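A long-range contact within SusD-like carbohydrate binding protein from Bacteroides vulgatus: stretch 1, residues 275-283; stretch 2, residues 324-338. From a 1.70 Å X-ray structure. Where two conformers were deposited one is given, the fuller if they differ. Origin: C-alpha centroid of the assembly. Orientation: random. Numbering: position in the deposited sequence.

Stretch 1, residues 275-283: DTTTKGSYY
Stretch 2 324-338: MRNSKFRFRDIENQL

Two irregular chain segments can be joined firmly without sharing a sheet when one buried carboxylate organizes its own loop and reaches across to the other, and residues 275-283 and 324-338 illustrate the principle. Stretch 1 has no regular structure: Asp275 (phi/psi -90/110) is the first residue to leave a helix, and Thr278 to Ser281 form a type II turn closed by Ser281 N to Thr278 O at 3.1 Å. Stretch 2 finishes a strand at 324-326 and continues as loop and turn. The nearest CA pairs are Asp275-Arg330 at 4.9 Å, Thr276-Arg325 at 6.0 Å, Thr277-Ser327 at 6.3 Å and Gly280-Ile334 at 6.8 Å, a register that steps back from Arg330 to Arg325 before advancing; together the segments bury 606 Å².

Of the two direct hydrogen bonds across the interface, one is centred on Asp275 (chi1 t, chi2 -26°). Its OD1 accepts the amides Thr277 N (2.9 Å) and Thr278 N (2.7 Å), fixing the loop around the carboxylate. Its OD2 accepts Thr278 OG1 at 2.5 Å and, across the interface, Phe331 N at 2.9 Å with an angle of 160°, so the carboxylate meets donors from both segments. Ser281 OG (chi1 t) donates to Asp275 O at 2.7 Å, tying the turn's last residue to the carbonyl where the chain leaves the helix. Asp275 CA makes a CA-H...O contact with Phe329 O at 3.4 Å. In the other bond, Gln337 (phi/psi 55/59, chi1 m, chi2 t) donates from NE2 to Tyr282 OH at 3.0 Å; Tyr282 is m, with chi2 -7°.

Water links further polar groups. Water 1 accepts from Thr276 N (3.1 Å) and Thr277 OG1 (2.9 Å) and donates to Asn326 O (2.8 Å) and Phe329 O (2.7 Å), matching two donors to two carbonyls. Water 2 joins Thr276 OG1 (2.6 Å) to Asn326 N (3.0 Å), and water 3 donates to Thr278 OG1 and Phe331 O, both at 2.8 Å.

Van der Waals contacts complete the interface. Thr276 OG1 and Thr277 CG2 (both residues p) lie 3.5 and 3.8 Å from Arg325 CB (chi1 m). Arg330 (chi1 m, chi2 t, chi3 m) brings CD within 3.7 Å of Thr277 OG1. Ile334 (chi1 t, chi2 p) packs against the turn, its CG1 3.7 Å from both Thr278 CG2 (chi1 m) and Lys279 O. Gly280, at phi/psi 114/-19, suits this place: an ideal CB would lie 3.1 Å from Ile334 CG1 and jam against the preceding carbonyl. The Phe331 ring (chi1 -85°, chi2 -83°) turns its edge to Asp275 OD2, 3.6 Å from Phe331 CD2.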

ATOM      1  N   ASP A 275     -11.574   1.703  10.395  1.00 13.12           N
ATOM      2  CA  ASP A 275     -12.979   2.087  10.540  1.00 12.94           C
ATOM      3  C   ASP A 275     -13.068   2.973  11.764  1.00 12.69           C
ATOM      4  O   ASP A 275     -12.879   2.514  12.897  1.00 13.03           O
ATOM      5  CB  ASP A 275     -13.861   0.836  10.675  1.00 12.80           C
ATOM      6  CG  ASP A 275     -15.323   1.150  10.745  1.00 13.34           C
ATOM      7  OD1 ASP A 275     -15.692   2.262  11.181  1.00 14.60           O
ATOM      8  OD2 ASP A 275     -16.139   0.244  10.438  1.00 13.71           O
ATOM      9  N   THR A 276     -13.332   4.255  11.519  1.00 13.58           N
ATOM     10  CA  THR A 276     -13.403   5.270  12.565  1.00 13.83           C
ATOM     11  C   THR A 276     -14.842   5.716  12.798  1.00 13.79           C
ATOM     12  O   THR A 276     -15.090   6.709  13.499  1.00 14.51           O
ATOM     13  CB  THR A 276     -12.539   6.483  12.217  1.00 13.63           C
ATOM     14  OG1 THR A 276     -12.940   7.034  10.939  1.00 14.58           O
ATOM     15  CG2 THR A 276     -11.045   6.066  12.155  1.00 14.76           C
ATOM     16  N   THR A 277     -15.783   4.998  12.187  1.00 13.50           N
ATOM     17  CA  THR A 277     -17.196   5.405  12.228  1.00 14.67           C
ATOM     18  C   THR A 277     -18.218   4.349  12.693  1.00 14.86           C
ATOM     19  O   THR A 277     -19.295   4.710  13.187  1.00 15.41           O
ATOM     20  CB  THR A 277     -17.657   6.020  10.887  1.00 14.85           C
ATOM     21  OG1 THR A 277     -17.616   5.032   9.849  1.00 15.46           O
ATOM     22  CG2 THR A 277     -16.833   7.265  10.498  1.00 13.53           C
ATOM     23  N   THR A 278     -17.948   3.050  12.484  1.00 15.61           N
ATOM     24  CA  THR A 278     -18.888   2.022  12.915  1.00 16.59           C
ATOM     25  C   THR A 278     -18.833   1.759  14.434  1.00 16.40           C
ATOM     26  O   THR A 278     -17.772   1.480  14.989  1.00 16.68           O
ATOM     27  CB  THR A 278     -18.644   0.658  12.200  1.00 15.04           C
ATOM     28  OG1 THR A 278     -18.559   0.891  10.788  1.00 15.84           O
ATOM     29  CG2 THR A 278     -19.767  -0.345  12.517  1.00 17.57           C
ATOM     30  N   LYS A 279     -19.978   1.824  15.106  1.00 17.57           N
ATOM     31  CA  LYS A 279     -20.056   1.393  16.496  1.00 18.50           C
ATOM     32  C   LYS A 279     -19.661  -0.058  16.599  1.00 18.61           C
ATOM     33  O   LYS A 279     -20.274  -0.905  15.946  1.00 17.65           O
ATOM     34  CB  LYS A 279     -21.481   1.544  17.028  1.00 19.66           C
ATOM     35  CG  LYS A 279     -21.921   2.984  17.096  1.00 23.67           C
ATOM     36  CD  LYS A 279     -23.433   3.072  17.473  1.00 28.66           C
ATOM     37  CE  LYS A 279     -24.076   4.345  16.894  1.00 33.40           C
ATOM     38  NZ  LYS A 279     -24.145   5.427  17.919  1.00 35.49           N
ATOM     39  N   GLY A 280     -18.646  -0.333  17.422  1.00 19.18           N
ATOM     40  CA  GLY A 280     -18.068  -1.679  17.508  1.00 18.76           C
ATOM     41  C   GLY A 280     -16.637  -1.792  17.009  1.00 18.16           C
ATOM     42  O   GLY A 280     -15.968  -2.773  17.330  1.00 18.37           O
ATOM     43  N   SER A 281     -16.154  -0.837  16.202  1.00 16.95           N
ATOM     44  CA  SER A 281     -14.728  -0.809  15.867  1.00 16.64           C
ATOM     45  C   SER A 281     -13.906  -0.602  17.137  1.00 16.61           C
ATOM     46  O   SER A 281     -14.274   0.160  17.991  1.00 17.60           O
ATOM     47  CB  SER A 281     -14.432   0.324  14.876  1.00 16.44           C
ATOM     48  OG  SER A 281     -13.042   0.470  14.681  1.00 16.84           O
ATOM     49  N   TYR A 282     -12.831  -1.350  17.301  1.00 15.28           N
ATOM     50  CA  TYR A 282     -12.203  -1.429  18.596  1.00 15.09           C
ATOM     51  C   TYR A 282     -11.319  -0.215  18.853  1.00 15.00           C
ATOM     52  O   TYR A 282     -11.164   0.161  20.001  1.00 15.23           O
ATOM     53  CB  TYR A 282     -11.264  -2.665  18.676  1.00 15.86           C
ATOM     54  CG  TYR A 282     -11.937  -4.015  18.886  1.00 14.65           C
ATOM     55  CD1 TYR A 282     -13.303  -4.150  19.137  1.00 13.19           C
ATOM     56  CD2 TYR A 282     -11.174  -5.156  18.855  1.00 15.39           C
ATOM     57  CE1 TYR A 282     -13.870  -5.409  19.332  1.00 15.94           C
ATOM     58  CE2 TYR A 282     -11.727  -6.411  19.008  1.00 17.45           C
ATOM     59  CZ  TYR A 282     -13.056  -6.541  19.258  1.00 17.60           C
ATOM     60  OH  TYR A 282     -13.558  -7.797  19.467  1.00 17.72           O
ATOM     61  N   TYR A 283     -10.678   0.335  17.815  1.00 14.10           N
ATOM     62  CA  TYR A 283      -9.618   1.339  18.007  1.00 13.81           C
ATOM     63  C   TYR A 283      -9.836   2.656  17.244  1.00 13.48           C
ATOM     64  O   TYR A 283      -9.362   3.720  17.687  1.00 13.61           O
ATOM     65  CB  TYR A 283      -8.231   0.758  17.643  1.00 14.45           C
ATOM     66  CG  TYR A 283      -7.970  -0.588  18.264  1.00 13.65           C
ATOM     67  CD1 TYR A 283      -7.944  -0.732  19.652  1.00 14.88           C
ATOM     68  CD2 TYR A 283      -7.809  -1.729  17.477  1.00 13.56           C
ATOM     69  CE1 TYR A 283      -7.753  -1.957  20.237  1.00 17.36           C
ATOM     70  CE2 TYR A 283      -7.603  -2.948  18.041  1.00 14.23           C
ATOM     71  CZ  TYR A 283      -7.583  -3.076  19.420  1.00 17.34           C
ATOM     72  OH  TYR A 283      -7.413  -4.326  19.993  1.00 17.52           O
HETATM   73  N   MSE A 324     -11.392  14.194  12.971  1.00 13.34           N
HETATM   74  CA  MSE A 324     -11.896  14.143  11.606  0.70 13.14           C
HETATM   75  C   MSE A 324     -11.887  12.671  11.159  1.00 12.97           C
HETATM   76  O   MSE A 324     -10.843  12.029  11.172  1.00 13.48           O
HETATM   77  CB  MSE A 324     -11.066  15.073  10.705  0.70 12.45           C
HETATM   78  CG  MSE A 324     -11.540  15.153   9.220  0.70 14.52           C
HETATM   79 SE   MSE A 324     -13.073  16.262   8.942  0.53 11.47          SE
HETATM   80  CE  MSE A 324     -12.216  17.946   9.270  0.70 12.64           C
ATOM     81  N   ARG A 325     -13.048  12.166  10.800  1.00 14.07           N
ATOM     82  CA  ARG A 325     -13.216  10.802  10.363  1.00 14.07           C
ATOM     83  C   ARG A 325     -13.355  10.735   8.873  1.00 14.99           C
ATOM     84  O   ARG A 325     -13.770  11.687   8.227  1.00 13.77           O
ATOM     85  CB  ARG A 325     -14.493  10.197  10.971  1.00 15.04           C
ATOM     86  CG  ARG A 325     -14.731  10.455  12.415  1.00 16.58           C
ATOM     87  CD  ARG A 325     -13.613   9.938  13.307  1.00 17.31           C
ATOM     88  NE  ARG A 325     -13.860  10.412  14.666  1.00 14.29           N
ATOM     89  CZ  ARG A 325     -13.301   9.895  15.767  1.00 14.19           C
ATOM     90  NH1 ARG A 325     -12.411   8.915  15.703  1.00 14.54           N
ATOM     91  NH2 ARG A 325     -13.560  10.429  16.928  1.00 13.05           N
ATOM     92  N   ASN A 326     -12.974   9.576   8.312  1.00 16.12           N
ATOM     93  CA  ASN A 326     -13.261   9.237   6.939  1.00 15.51           C
ATOM     94  C   ASN A 326     -14.227   8.034   6.934  1.00 15.52           C
ATOM     95  O   ASN A 326     -13.899   6.996   7.482  1.00 13.93           O
ATOM     96  CB  ASN A 326     -11.953   8.881   6.193  1.00 16.00           C
ATOM     97  CG  ASN A 326     -12.083   8.978   4.690  1.00 16.23           C
ATOM     98  OD1 ASN A 326     -13.219   8.915   4.116  1.00 15.50           O
ATOM     99  ND2 ASN A 326     -10.930   9.138   4.017  1.00 13.94           N
ATOM    100  N   SER A 327     -15.421   8.200   6.355  1.00 14.10           N
ATOM    101  CA  SER A 327     -16.338   7.068   6.188  1.00 14.20           C
ATOM    102  C   SER A 327     -15.824   6.043   5.142  1.00 14.76           C
ATOM    103  O   SER A 327     -16.467   4.996   4.917  1.00 14.45           O
ATOM    104  CB  SER A 327     -17.731   7.571   5.840  1.00 14.32           C
ATOM    105  OG  SER A 327     -17.720   8.225   4.585  1.00 14.99           O
ATOM    106  N   LYS A 328     -14.670   6.299   4.532  1.00 13.82           N
ATOM    107  CA  LYS A 328     -14.181   5.464   3.404  1.00 14.48           C
ATOM    108  C   LYS A 328     -14.171   3.963   3.710  1.00 14.53           C
ATOM    109  O   LYS A 328     -14.745   3.168   2.949  1.00 13.69           O
ATOM    110  CB  LYS A 328     -12.778   5.927   2.985  1.00 15.12           C
ATOM    111  CG  LYS A 328     -12.216   5.263   1.754  1.00 16.42           C
ATOM    112  CD  LYS A 328     -10.931   5.934   1.309  1.00 15.99           C
ATOM    113  CE  LYS A 328     -10.335   5.230   0.129  1.00 15.84           C
ATOM    114  NZ  LYS A 328      -9.096   5.869  -0.404  1.00 14.68           N
ATOM    115  N   PHE A 329     -13.516   3.584   4.811  1.00 14.15           N
ATOM    116  CA  PHE A 329     -13.362   2.180   5.196  1.00 14.81           C
ATOM    117  C   PHE A 329     -14.323   1.866   6.345  1.00 14.64           C
ATOM    118  O   PHE A 329     -14.296   2.539   7.397  1.00 15.46           O
ATOM    119  CB  PHE A 329     -11.965   1.878   5.674  1.00 15.53           C
ATOM    120  CG  PHE A 329     -10.926   2.033   4.635  1.00 15.22           C
ATOM    121  CD1 PHE A 329     -10.639   0.996   3.794  1.00 16.99           C
ATOM    122  CD2 PHE A 329     -10.214   3.221   4.527  1.00 16.03           C
ATOM    123  CE1 PHE A 329      -9.654   1.116   2.809  1.00 18.52           C
ATOM    124  CE2 PHE A 329      -9.221   3.359   3.582  1.00 17.82           C
ATOM    125  CZ  PHE A 329      -8.946   2.277   2.710  1.00 18.68           C
ATOM    126  N   ARG A 330     -15.213   0.901   6.115  1.00 13.78           N
ATOM    127  CA  ARG A 330     -16.061   0.381   7.165  1.00 13.48           C
ATOM    128  C   ARG A 330     -16.137  -1.119   7.146  1.00 13.30           C
ATOM    129  O   ARG A 330     -16.116  -1.694   6.111  1.00 14.03           O
ATOM    130  CB  ARG A 330     -17.471   0.947   7.055  1.00 13.32           C
ATOM    131  CG  ARG A 330     -17.503   2.449   7.000  1.00 14.71           C
ATOM    132  CD  ARG A 330     -18.922   3.025   6.986  1.00 15.36           C
ATOM    133  NE  ARG A 330     -19.838   2.495   5.974  1.00 15.12           N
ATOM    134  CZ  ARG A 330     -19.877   2.918   4.702  1.00 17.01           C
ATOM    135  NH1 ARG A 330     -19.026   3.859   4.268  1.00 16.62           N
ATOM    136  NH2 ARG A 330     -20.760   2.409   3.873  1.00 18.31           N
ATOM    137  N   PHE A 331     -16.234  -1.747   8.316  1.00 13.05           N
ATOM    138  CA  PHE A 331     -16.511  -3.172   8.370  1.00 12.84           C
ATOM    139  C   PHE A 331     -17.716  -3.509   7.493  1.00 14.16           C
ATOM    140  O   PHE A 331     -18.724  -2.795   7.459  1.00 13.56           O
ATOM    141  CB  PHE A 331     -16.832  -3.615   9.820  1.00 13.55           C
ATOM    142  CG  PHE A 331     -15.608  -3.929  10.669  1.00 14.08           C
ATOM    143  CD1 PHE A 331     -15.000  -5.168  10.584  1.00 14.85           C
ATOM    144  CD2 PHE A 331     -15.082  -2.988  11.578  1.00 13.75           C
ATOM    145  CE1 PHE A 331     -13.910  -5.467  11.363  1.00 15.13           C
ATOM    146  CE2 PHE A 331     -13.987  -3.285  12.334  1.00 14.20           C
ATOM    147  CZ  PHE A 331     -13.415  -4.537  12.255  1.00 12.69           C
ATOM    148  N   ARG A 332     -17.608  -4.610   6.775  1.00 14.95           N
ATOM    149  CA  ARG A 332     -18.738  -5.157   6.020  1.00 15.68           C
ATOM    150  C   ARG A 332     -19.726  -5.832   6.945  1.00 16.42           C
ATOM    151  O   ARG A 332     -20.934  -5.575   6.884  1.00 16.40           O
ATOM    152  CB  ARG A 332     -18.259  -6.105   4.926  1.00 15.15           C
ATOM    153  CG  ARG A 332     -19.401  -6.600   4.063  1.00 19.10           C
ATOM    154  CD  ARG A 332     -18.892  -7.470   2.946  1.00 18.52           C
ATOM    155  NE  ARG A 332     -18.594  -8.843   3.411  1.00 16.65           N
ATOM    156  CZ  ARG A 332     -17.384  -9.399   3.450  1.00 18.08           C
ATOM    157  NH1 ARG A 332     -16.327  -8.726   3.121  1.00 15.56           N
ATOM    158  NH2 ARG A 332     -17.234 -10.650   3.826  1.00 18.53           N
ATOM    159  N   ASP A 333     -19.211  -6.659   7.855  1.00 16.87           N
ATOM    160  CA  ASP A 333     -20.033  -7.392   8.822  1.00 17.14           C
ATOM    161  C   ASP A 333     -19.442  -7.063  10.190  1.00 17.17           C
ATOM    162  O   ASP A 333     -18.382  -7.560  10.533  1.00 17.45           O
ATOM    163  CB  ASP A 333     -19.958  -8.905   8.509  1.00 17.12           C
ATOM    164  CG  ASP A 333     -20.789  -9.755   9.450  1.00 21.35           C
ATOM    165  OD1 ASP A 333     -21.168  -9.262  10.555  1.00 20.89           O
ATOM    166  OD2 ASP A 333     -21.049 -10.939   9.071  1.00 21.88           O
ATOM    167  N   ILE A 334     -20.086  -6.183  10.957  1.00 17.00           N
ATOM    168  CA  ILE A 334     -19.454  -5.699  12.196  1.00 16.49           C
ATOM    169  C   ILE A 334     -19.563  -6.754  13.322  1.00 16.54           C
ATOM    170  O   ILE A 334     -18.626  -6.954  14.074  1.00 16.91           O
ATOM    171  CB  ILE A 334     -20.026  -4.341  12.637  1.00 18.13           C
ATOM    172  CG1 ILE A 334     -19.282  -3.807  13.868  1.00 19.78           C
ATOM    173  CG2 ILE A 334     -21.518  -4.476  12.927  1.00 18.21           C
ATOM    174  CD1 ILE A 334     -17.775  -3.650  13.700  1.00 19.42           C
ATOM    175  N   GLU A 335     -20.654  -7.497  13.364  1.00 15.35           N
ATOM    176  CA  GLU A 335     -20.823  -8.531  14.390  1.00 16.27           C
ATOM    177  C   GLU A 335     -19.769  -9.645  14.252  1.00 15.70           C
ATOM    178  O   GLU A 335     -19.318 -10.186  15.251  1.00 16.10           O
ATOM    179  CB  GLU A 335     -22.186  -9.179  14.229  1.00 17.44           C
ATOM    180  CG  GLU A 335     -23.318  -8.241  14.561  1.00 22.24           C
ATOM    181  CD  GLU A 335     -24.637  -8.806  14.093  1.00 28.23           C
ATOM    182  OE1 GLU A 335     -24.856  -8.810  12.860  1.00 33.51           O
ATOM    183  OE2 GLU A 335     -25.433  -9.251  14.953  1.00 31.18           O
ATOM    184  N   ASN A 336     -19.462 -10.020  13.017  1.00 13.78           N
ATOM    185  CA  ASN A 336     -18.504 -11.101  12.733  1.00 14.23           C
ATOM    186  C   ASN A 336     -17.150 -10.580  12.311  1.00 15.16           C
ATOM    187  O   ASN A 336     -16.230 -11.367  12.030  1.00 16.06           O
ATOM    188  CB  ASN A 336     -19.096 -12.050  11.701  1.00 14.63           C
ATOM    189  CG  ASN A 336     -20.381 -12.654  12.184  1.00 16.43           C
ATOM    190  OD1 ASN A 336     -20.404 -13.210  13.259  1.00 15.42           O
ATOM    191  ND2 ASN A 336     -21.460 -12.503  11.437  1.00 17.42           N
ATOM    192  N   GLN A 337     -17.011  -9.256  12.331  1.00 15.49           N
ATOM    193  CA  GLN A 337     -15.736  -8.556  12.093  1.00 15.28           C
ATOM    194  C   GLN A 337     -15.074  -8.937  10.765  1.00 15.81           C
ATOM    195  O   GLN A 337     -13.964  -9.452  10.730  1.00 15.15           O
ATOM    196  CB  GLN A 337     -14.792  -8.739  13.292  1.00 15.51           C
ATOM    197  CG  GLN A 337     -15.357  -8.189  14.596  1.00 17.09           C
ATOM    198  CD  GLN A 337     -14.460  -8.418  15.802  1.00 17.46           C
ATOM    199  OE1 GLN A 337     -13.213  -8.550  15.691  1.00 16.85           O
ATOM    200  NE2 GLN A 337     -15.083  -8.463  16.959  1.00 20.75           N
ATOM    201  N   LEU A 338     -15.790  -8.703   9.666  1.00 14.75           N
ATOM    202  CA  LEU A 338     -15.278  -8.999   8.339  1.00 14.28           C
ATOM    203  C   LEU A 338     -15.203  -7.734   7.503  1.00 13.77           C
ATOM    204  O   LEU A 338     -16.101  -6.911   7.508  1.00 12.98           O
ATOM    205  CB  LEU A 338     -16.179  -9.999   7.593  1.00 14.09           C
ATOM    206  CG  LEU A 338     -16.400 -11.373   8.230  1.00 16.11           C
ATOM    207  CD1 LEU A 338     -17.315 -12.213   7.297  1.00 16.57           C
ATOM    208  CD2 LEU A 338     -15.062 -12.067   8.455  1.00 16.55           C
TER
HETATM  209  O   HOH W   1     -14.895   4.785   8.860  1.00 14.90           O
HETATM  210  O   HOH W   2     -11.034   7.396   9.193  1.00 21.06           O
HETATM  211  O   HOH W   3     -19.948  -0.964   9.194  1.00 17.20           O